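Side-chain contacts in stage II sporulation protein SA (PDB 3O6Q), which acts as the toxin of a type II toxin-antitoxin system, killing the cell unless neutralised by its partner SpoIISB, and is seen here as its predicted cytoplasmic part: residues A[20-23]-A[24-27]; A[128-131]-A[132-136]; A[74-77]-A[78-82]. All blocks are in the same frame, centred on the assembly; numbering follows the deposited sequence.

Contact 1 (A[20-23]-A[24-27])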
loop_
_atom_site.group_PDB
_atom_site.type_symbol
_atom_site.label_atom_id
_atom_site.label_comp_id
_atom_site.label_asym_id
_atom_site.label_seq_id
_atom_site.Cartn_x
_atom_site.Cartn_y
_atom_site.Cartn_z
ATOM N N HIS A 20 4.936 4.488 13.092
ATOM C CA HIS A 20 3.648 4.155 13.682
ATOM C C HIS A 20 2.520 4.557 12.780
ATOM O O HIS A 20 1.623 3.757 12.480
ATOM C CB HIS A 20 3.483 4.835 15.030
ATOM C CG HIS A 20 3.932 4.003 16.175
ATOM N ND1 HIS A 20 5.067 4.287 16.897
ATOM C CD2 HIS A 20 3.394 2.896 16.737
ATOM C CE1 HIS A 20 5.208 3.393 17.864
ATOM N NE2 HIS A 20 4.210 2.535 17.786
HETATM N N MSE A 21 2.573 5.796 12.341
HETATM C CA MSE A 21 1.501 6.350 11.554
HETATM C C MSE A 21 1.269 5.604 10.266
HETATM O O MSE A 21 0.130 5.316 9.926
HETATM C CB MSE A 21 1.791 7.802 11.248
HETATM C CG MSE A 21 0.687 8.549 10.586
HETATM SE SE MSE A 21 1.444 10.281 10.101
HETATM C CE MSE A 21 0.959 11.178 11.793
ATOM N N TYR A 22 2.336 5.301 9.527
ATOM C CA TYR A 22 2.172 4.643 8.259
ATOM C C TYR A 22 1.974 3.137 8.404
ATOM O O TYR A 22 1.351 2.520 7.556
ATOM C CB TYR A 22 3.281 5.065 7.295
ATOM C CG TYR A 22 3.074 6.511 6.851
ATOM C CD1 TYR A 22 1.967 6.857 6.090
ATOM C CD2 TYR A 22 3.942 7.530 7.258
ATOM C CE1 TYR A 22 1.729 8.183 5.718
ATOM C CE2 TYR A 22 3.718 8.862 6.882
ATOM C CZ TYR A 22 2.610 9.188 6.107
ATOM O OH TYR A 22 2.389 10.500 5.723
ATOM N N LEU A 23 2.439 2.539 9.498
ATOM C CA LEU A 23 1.999 1.191 9.818
ATOM C C LEU A 23 0.495 1.178 10.076
ATOM O O LEU A 23 -0.208 0.312 9.532
ATOM C CB LEU A 23 2.751 0.629 11.011
ATOM C CG LEU A 23 2.295 -0.760 11.522
ATOM C CD1 LEU A 23 2.374 -1.807 10.469
ATOM C CD2 LEU A 23 3.094 -1.146 12.748
ATOM N N ASN A 24 -0.009 2.128 10.872
ATOM C CA ASN A 24 -1.466 2.201 11.157
ATOM C C ASN A 24 -2.301 2.444 9.892
ATOM O O ASN A 24 -3.348 1.795 9.659
ATOM C CB ASN A 24 -1.815 3.282 12.189
ATOM C CG ASN A 24 -1.308 2.963 13.596
ATOM O OD1 ASN A 24 -1.003 1.811 13.922
ATOM N ND2 ASN A 24 -1.238 3.995 14.455
ATOM N N ARG A 25 -1.858 3.380 9.075
ATOM C CA ARG A 25 -2.624 3.731 7.883
ATOM C C ARG A 25 -2.598 2.545 6.922
ATOM O O ARG A 25 -3.584 2.274 6.270
ATOM C CB ARG A 25 -2.077 4.999 7.236
ATOM C CG ARG A 25 -2.351 6.219 8.020
ATOM C CD ARG A 25 -1.911 7.498 7.321
ATOM N NE ARG A 25 -2.234 8.670 8.112
ATOM C CZ ARG A 25 -1.798 9.904 7.859
ATOM N NH1 ARG A 25 -0.973 10.164 6.838
ATOM N NH2 ARG A 25 -2.178 10.890 8.668
ATOM N N LEU A 26 -1.487 1.814 6.885
ATOM C CA LEU A 26 -1.380 0.664 5.993
ATOM C C LEU A 26 -2.211 -0.515 6.531
ATOM O O LEU A 26 -2.873 -1.205 5.768
ATOM C CB LEU A 26 0.088 0.296 5.729
ATOM C CG LEU A 26 0.231 -0.808 4.655
ATOM C CD1 LEU A 26 -0.402 -0.411 3.294
ATOM C CD2 LEU A 26 1.699 -1.233 4.513
ATOM N N LYS A 27 -2.233 -0.696 7.851
ATOM C CA LYS A 27 -3.184 -1.620 8.489
ATOM C C LYS A 27 -4.636 -1.332 8.123
ATOM O O LYS A 27 -5.396 -2.220 7.764
ATOM C CB LYS A 27 -3.050 -1.557 10.015
ATOM C CG LYS A 27 -1.856 -2.318 10.554
ATOM C CD LYS A 27 -1.591 -2.018 11.987
ATOM C CE LYS A 27 -2.635 -2.646 12.887
ATOM N NZ LYS A 27 -2.234 -2.342 14.294
#
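Arg25 runs beside Met21 and Tyr22 on one flank of helix 7-35, its side chain pointing the same way as theirs. Met21, built as selenomethionine, lays CG over one face of the guanidinium toward its rim, 3.8 Å from Arg25 NE, and its SE follows at 3.9 Å from Arg25 NH2. Tyr22 CE1 comes within 3.5 Å of Arg25 NH1, with the ring and guanidinium planes almost perpendicular (88°). No hydrogen bond joins the three side chains; their polar ends have other partners. Extended from CG to NE, Arg25 delivers NH1 to Asp134 OD1 in a salt bridge and to Ile129 O in a hydrogen bond. Tyr22 OH bonds to Asp134 OD2 and Thr131 OG1, and His20 ND1 pairs with Asn16 O. The carbonyls of 20-23 are each taken by the N-H four residues on, from Asn24 N to His20 O at 2.8 Å through to Lys27 N to Leu23 O, also 2.8 Å. Leu23 CG touches Lys27 CD at 4.1 Å on a side where both residues pack on the second subunit and on the chain of another protein. This is regular i to i+4 alpha-helix, one side on its own chain and another at the interfaces with these two neighbours.

Contact 2 (A[128-131]-A[132-136]); sequences SIVT and EFDYL
Thr131 and Asp134 grip each other where the loop after strand 118-125 turns into helix 132-148. Thr131 N donates to Asp134 OD2 at 2.8 Å, nearly straight (162°) and onto the lone pair facing away from the other carboxylate oxygen. Thr131 OG1 caps the helix by accepting from Phe133 N at 3.1 Å, with Tyr22 OH of helix 7-35 as its other partner. It is placed there by a chi1 of 68°, which sets OG1 between the backbone N and the carbonyl carbon. The same oxygen lies at the edge of the Phe133 ring, in its plane, 3.5 Å from CD1. Threonine at the N-cap with a carboxylate three residues on is a capping box, and it satisfies polar groups that the first turn cannot pair within the helix. Thr131 O then starts the regular ladder, accepting from Tyr135 N at 3.2 Å and weakly from Asp134 N. Asp134 is further held by Tyr22 and Arg25 of helix 7-35, and the arginine's charge probably favours the ionised carboxylate. Val130 closes the tight part, its CB 3.7 Å from Asp134 OD2, with the two side chains crossing at about a right angle. Toward Ile129 and Ser128 the fit is looser: the Ile129 side chain, still buried, turns off toward helix 7-35, against Glu17, and Ser128 is partly open to solvent. Glu132 takes the side facing another protein in the assembly, probably the antitoxin; its CD rests 3.6 Å from Thr131 CB, and its OE1 is hydrogen-bonded to a polar side chain of that protein.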
loop_
_atom_site.group_PDB
_atom_site.type_symbol
_atom_site.label_atom_id
_atom_site.label_comp_id
_atom_site.label_asym_id
_atom_site.label_seq_id
_atom_site.Cartn_x
_atom_site.Cartn_y
_atom_site.Cartn_z
ATOM N N SER A 128 -2.436 16.034 11.562
ATOM C CA SER A 128 -1.110 15.500 11.890
ATOM C C SER A 128 -0.178 15.620 10.691
ATOM O O SER A 128 0.496 16.636 10.575
ATOM C CB SER A 128 -1.159 14.061 12.418
ATOM O OG SER A 128 -1.841 13.202 11.538
ATOM N N ILE A 129 -0.167 14.632 9.793
ATOM C CA ILE A 129 0.833 14.588 8.725
ATOM C C ILE A 129 0.347 13.885 7.471
ATOM O O ILE A 129 -0.260 12.835 7.571
ATOM C CB ILE A 129 2.094 13.878 9.236
ATOM C CG1 ILE A 129 2.978 14.870 10.004
ATOM C CG2 ILE A 129 2.891 13.309 8.150
ATOM C CD1 ILE A 129 4.042 14.181 10.866
ATOM N N VAL A 130 0.600 14.469 6.302
ATOM C CA VAL A 130 0.447 13.774 5.028
ATOM C C VAL A 130 1.703 13.974 4.176
ATOM O O VAL A 130 2.209 15.072 4.062
ATOM C CB VAL A 130 -0.723 14.274 4.110
ATOM C CG1 VAL A 130 -2.023 13.571 4.416
ATOM C CG2 VAL A 130 -0.884 15.781 4.172
ATOM N N THR A 131 2.167 12.906 3.543
ATOM C CA THR A 131 3.412 12.913 2.774
ATOM C C THR A 131 3.216 12.131 1.478
ATOM O O THR A 131 2.111 11.672 1.174
ATOM C CB THR A 131 4.533 12.212 3.589
ATOM O OG1 THR A 131 4.220 10.818 3.683
ATOM C CG2 THR A 131 4.662 12.763 4.972
ATOM N N GLU A 132 4.313 11.929 0.746
ATOM C CA GLU A 132 4.362 10.986 -0.362
ATOM C C GLU A 132 3.816 9.561 -0.074
ATOM O O GLU A 132 3.309 8.919 -0.980
ATOM C CB GLU A 132 5.768 10.915 -0.914
ATOM C CG GLU A 132 6.788 10.311 -0.004
ATOM C CD GLU A 132 7.018 11.045 1.294
ATOM O OE1 GLU A 132 7.157 12.301 1.337
ATOM O OE2 GLU A 132 7.129 10.327 2.300
ATOM N N PHE A 133 3.889 9.069 1.170
ATOM C CA PHE A 133 3.295 7.797 1.501
ATOM C C PHE A 133 1.820 7.850 1.186
ATOM O O PHE A 133 1.218 6.897 0.646
ATOM C CB PHE A 133 3.463 7.479 2.988
ATOM C CG PHE A 133 4.826 6.916 3.372
ATOM C CD1 PHE A 133 5.898 7.772 3.679
ATOM C CD2 PHE A 133 5.019 5.538 3.477
ATOM C CE1 PHE A 133 7.176 7.261 4.079
ATOM C CE2 PHE A 133 6.274 4.994 3.853
ATOM C CZ PHE A 133 7.363 5.864 4.165
ATOM N N ASP A 134 1.213 8.971 1.513
ATOM C CA ASP A 134 -0.201 9.133 1.245
ATOM C C ASP A 134 -0.489 9.310 -0.231
ATOM O O ASP A 134 -1.435 8.768 -0.750
ATOM C CB ASP A 134 -0.721 10.278 2.080
ATOM C CG ASP A 134 -0.393 10.064 3.535
ATOM O OD1 ASP A 134 -0.917 9.093 4.087
ATOM O OD2 ASP A 134 0.443 10.799 4.108
ATOM N N TYR A 135 0.381 10.016 -0.920
ATOM C CA TYR A 135 0.347 10.024 -2.362
ATOM C C TYR A 135 0.282 8.589 -2.878
ATOM O O TYR A 135 -0.549 8.245 -3.720
ATOM C CB TYR A 135 1.592 10.730 -2.903
ATOM C CG TYR A 135 1.870 10.450 -4.339
ATOM C CD1 TYR A 135 1.187 11.124 -5.324
ATOM C CD2 TYR A 135 2.805 9.512 -4.716
ATOM C CE1 TYR A 135 1.432 10.891 -6.646
ATOM C CE2 TYR A 135 3.060 9.272 -6.051
ATOM C CZ TYR A 135 2.365 9.966 -7.020
ATOM O OH TYR A 135 2.590 9.754 -8.384
ATOM N N LEU A 136 1.159 7.742 -2.357
ATOM C CA LEU A 136 1.258 6.365 -2.856
ATOM C C LEU A 136 -0.005 5.585 -2.558
ATOM O O LEU A 136 -0.527 4.926 -3.427
ATOM C CB LEU A 136 2.502 5.690 -2.291
ATOM C CG LEU A 136 3.817 6.274 -2.884
ATOM C CD1 LEU A 136 5.127 5.721 -2.245
ATOM C CD2 LEU A 136 3.824 6.079 -4.433
#

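Contact 3 (A[74-77]-A[78-82])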
loop_
_atom_site.group_PDB
_atom_site.type_symbol
_atom_site.label_atom_id
_atom_site.label_comp_id
_atom_site.label_asym_id
_atom_site.label_seq_id
_atom_site.Cartn_x
_atom_site.Cartn_y
_atom_site.Cartn_z
ATOM N N THR A 74 -11.723 25.129 -14.650
ATOM C CA THR A 74 -11.976 26.550 -14.804
ATOM C C THR A 74 -11.075 27.300 -13.836
ATOM O O THR A 74 -10.604 26.737 -12.841
ATOM C CB THR A 74 -13.438 26.869 -14.520
ATOM O OG1 THR A 74 -13.836 26.247 -13.291
ATOM C CG2 THR A 74 -14.307 26.329 -15.631
ATOM N N GLN A 75 -10.797 28.557 -14.156
ATOM C CA GLN A 75 -9.940 29.376 -13.321
ATOM C C GLN A 75 -10.558 29.476 -11.935
ATOM O O GLN A 75 -9.842 29.558 -10.942
ATOM C CB GLN A 75 -9.744 30.769 -13.945
ATOM C CG GLN A 75 -8.759 31.702 -13.195
ATOM C CD GLN A 75 -7.327 31.134 -13.075
ATOM O OE1 GLN A 75 -6.634 30.890 -14.075
ATOM N NE2 GLN A 75 -6.887 30.923 -11.839
ATOM N N ALA A 76 -11.882 29.456 -11.876
ATOM C CA ALA A 76 -12.586 29.483 -10.603
ATOM C C ALA A 76 -12.209 28.269 -9.772
ATOM O O ALA A 76 -11.963 28.395 -8.589
ATOM C CB ALA A 76 -14.096 29.539 -10.807
ATOM N N ASP A 77 -12.159 27.100 -10.402
ATOM C CA ASP A 77 -11.715 25.875 -9.733
ATOM C C ASP A 77 -10.310 26.016 -9.192
ATOM O O ASP A 77 -10.000 25.559 -8.085
ATOM C CB ASP A 77 -11.736 24.674 -10.696
ATOM C CG ASP A 77 -13.114 24.384 -11.249
ATOM O OD1 ASP A 77 -14.094 24.740 -10.574
ATOM O OD2 ASP A 77 -13.200 23.825 -12.368
ATOM N N LYS A 78 -9.452 26.643 -9.986
ATOM C CA LYS A 78 -8.042 26.767 -9.624
ATOM C C LYS A 78 -7.897 27.738 -8.446
ATOM O O LYS A 78 -7.241 27.413 -7.451
ATOM C CB LYS A 78 -7.216 27.219 -10.837
ATOM C CG LYS A 78 -7.351 26.286 -12.033
ATOM C CD LYS A 78 -6.406 26.633 -13.154
ATOM C CE LYS A 78 -6.463 25.584 -14.263
ATOM N NZ LYS A 78 -5.258 25.684 -15.138
ATOM N N ASP A 79 -8.555 28.898 -8.545
ATOM C CA ASP A 79 -8.490 29.919 -7.488
ATOM C C ASP A 79 -9.065 29.411 -6.169
ATOM O O ASP A 79 -8.492 29.666 -5.107
ATOM C CB ASP A 79 -9.191 31.216 -7.902
ATOM C CG ASP A 79 -8.519 31.898 -9.092
ATOM O OD1 ASP A 79 -7.334 31.596 -9.348
ATOM O OD2 ASP A 79 -9.178 32.725 -9.771
ATOM N N ARG A 80 -10.161 28.663 -6.234
ATOM C CA ARG A 80 -10.722 28.047 -5.046
ATOM C C ARG A 80 -9.643 27.228 -4.363
ATOM O O ARG A 80 -9.430 27.337 -3.163
ATOM C CB ARG A 80 -11.886 27.117 -5.391
ATOM C CG ARG A 80 -13.177 27.785 -5.860
ATOM C CD ARG A 80 -14.121 26.789 -6.502
ATOM N NE ARG A 80 -15.322 27.457 -7.020
ATOM C CZ ARG A 80 -15.883 27.219 -8.206
ATOM N NH1 ARG A 80 -15.363 26.346 -9.069
ATOM N NH2 ARG A 80 -16.976 27.886 -8.540
ATOM N N LEU A 81 -8.952 26.403 -5.135
ATOM C CA LEU A 81 -7.948 25.520 -4.565
ATOM C C LEU A 81 -6.798 26.326 -3.937
ATOM O O LEU A 81 -6.499 26.140 -2.763
ATOM C CB LEU A 81 -7.450 24.563 -5.649
ATOM C CG LEU A 81 -6.999 23.182 -5.219
ATOM C CD1 LEU A 81 -8.012 22.522 -4.339
ATOM C CD2 LEU A 81 -6.835 22.365 -6.468
ATOM N N THR A 82 -6.222 27.260 -4.700
ATOM C CA THR A 82 -4.951 27.926 -4.349
ATOM C C THR A 82 -4.989 29.175 -3.429
ATOM O O THR A 82 -3.929 29.630 -2.979
ATOM C CB THR A 82 -4.144 28.338 -5.615
ATOM O OG1 THR A 82 -4.918 29.230 -6.417
ATOM C CG2 THR A 82 -3.737 27.133 -6.464
#
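Arg80 reaches back along the short helix 75-82, on its surface, past Ala76 to Asp77. Its CB lies 3.4 Å from Ala76 O, and CG drops closer to that oxygen, at 3.0 Å. CD and NE stay near the same oxygen, and the extended chain then brings CZ to within 3.9 Å of Ala76 CB. That methyl covers one face of the guanidinium, offset toward its rim, and is also 4.0 Å from NH2. At the tip NH1 makes a salt bridge with Asp77 OD1 at 2.5 Å; the oxygen comes in at the guanidinium edge, in its plane, with the carboxylate turned 34° from it. The other oxygen, Asp77 OD2, takes the N-H of Thr74 at 3.0 Å from above the carboxylate plane. Thr74 is the N-cap and forms a capping box with Asp77, so one carboxylate serves both the helix start and the arginine. The nearby helix N terminus would probably stabilise its charge as well. Further round the turn, Gln75, bent at chi2 (59°), gives NE2 to Asp79 OD1 at 2.6 Å, the acceptor close to the amide plane. Gln75 NE2 also bonds to Gln92 OE1, and Lys78 NZ forms a salt bridge with Asp96 on helix 88-96.

From the N terminus the chain meets contact 1 inside the long helix 7-35, then contact 3, which takes in all of helix 75-82, just after strand 66-71, and last contact 2 at the start of helix 132-148. All three are local contacts in series; none nests in or crosses another, and none closes a long loop. Contacts 1 and 2 nevertheless touch in space: the Tyr22 ring stacks with Phe133, and the CE of Met21 packs on Ser128. Helix 7-35 is thereby tied to the start of the C-terminal helix 132-148 and the loop before it, and both contacts also reach the second subunit. Contact 3 stands apart, its centre about 33 Å from that of contact 1, and joins strand 66-71 to helix 88-96.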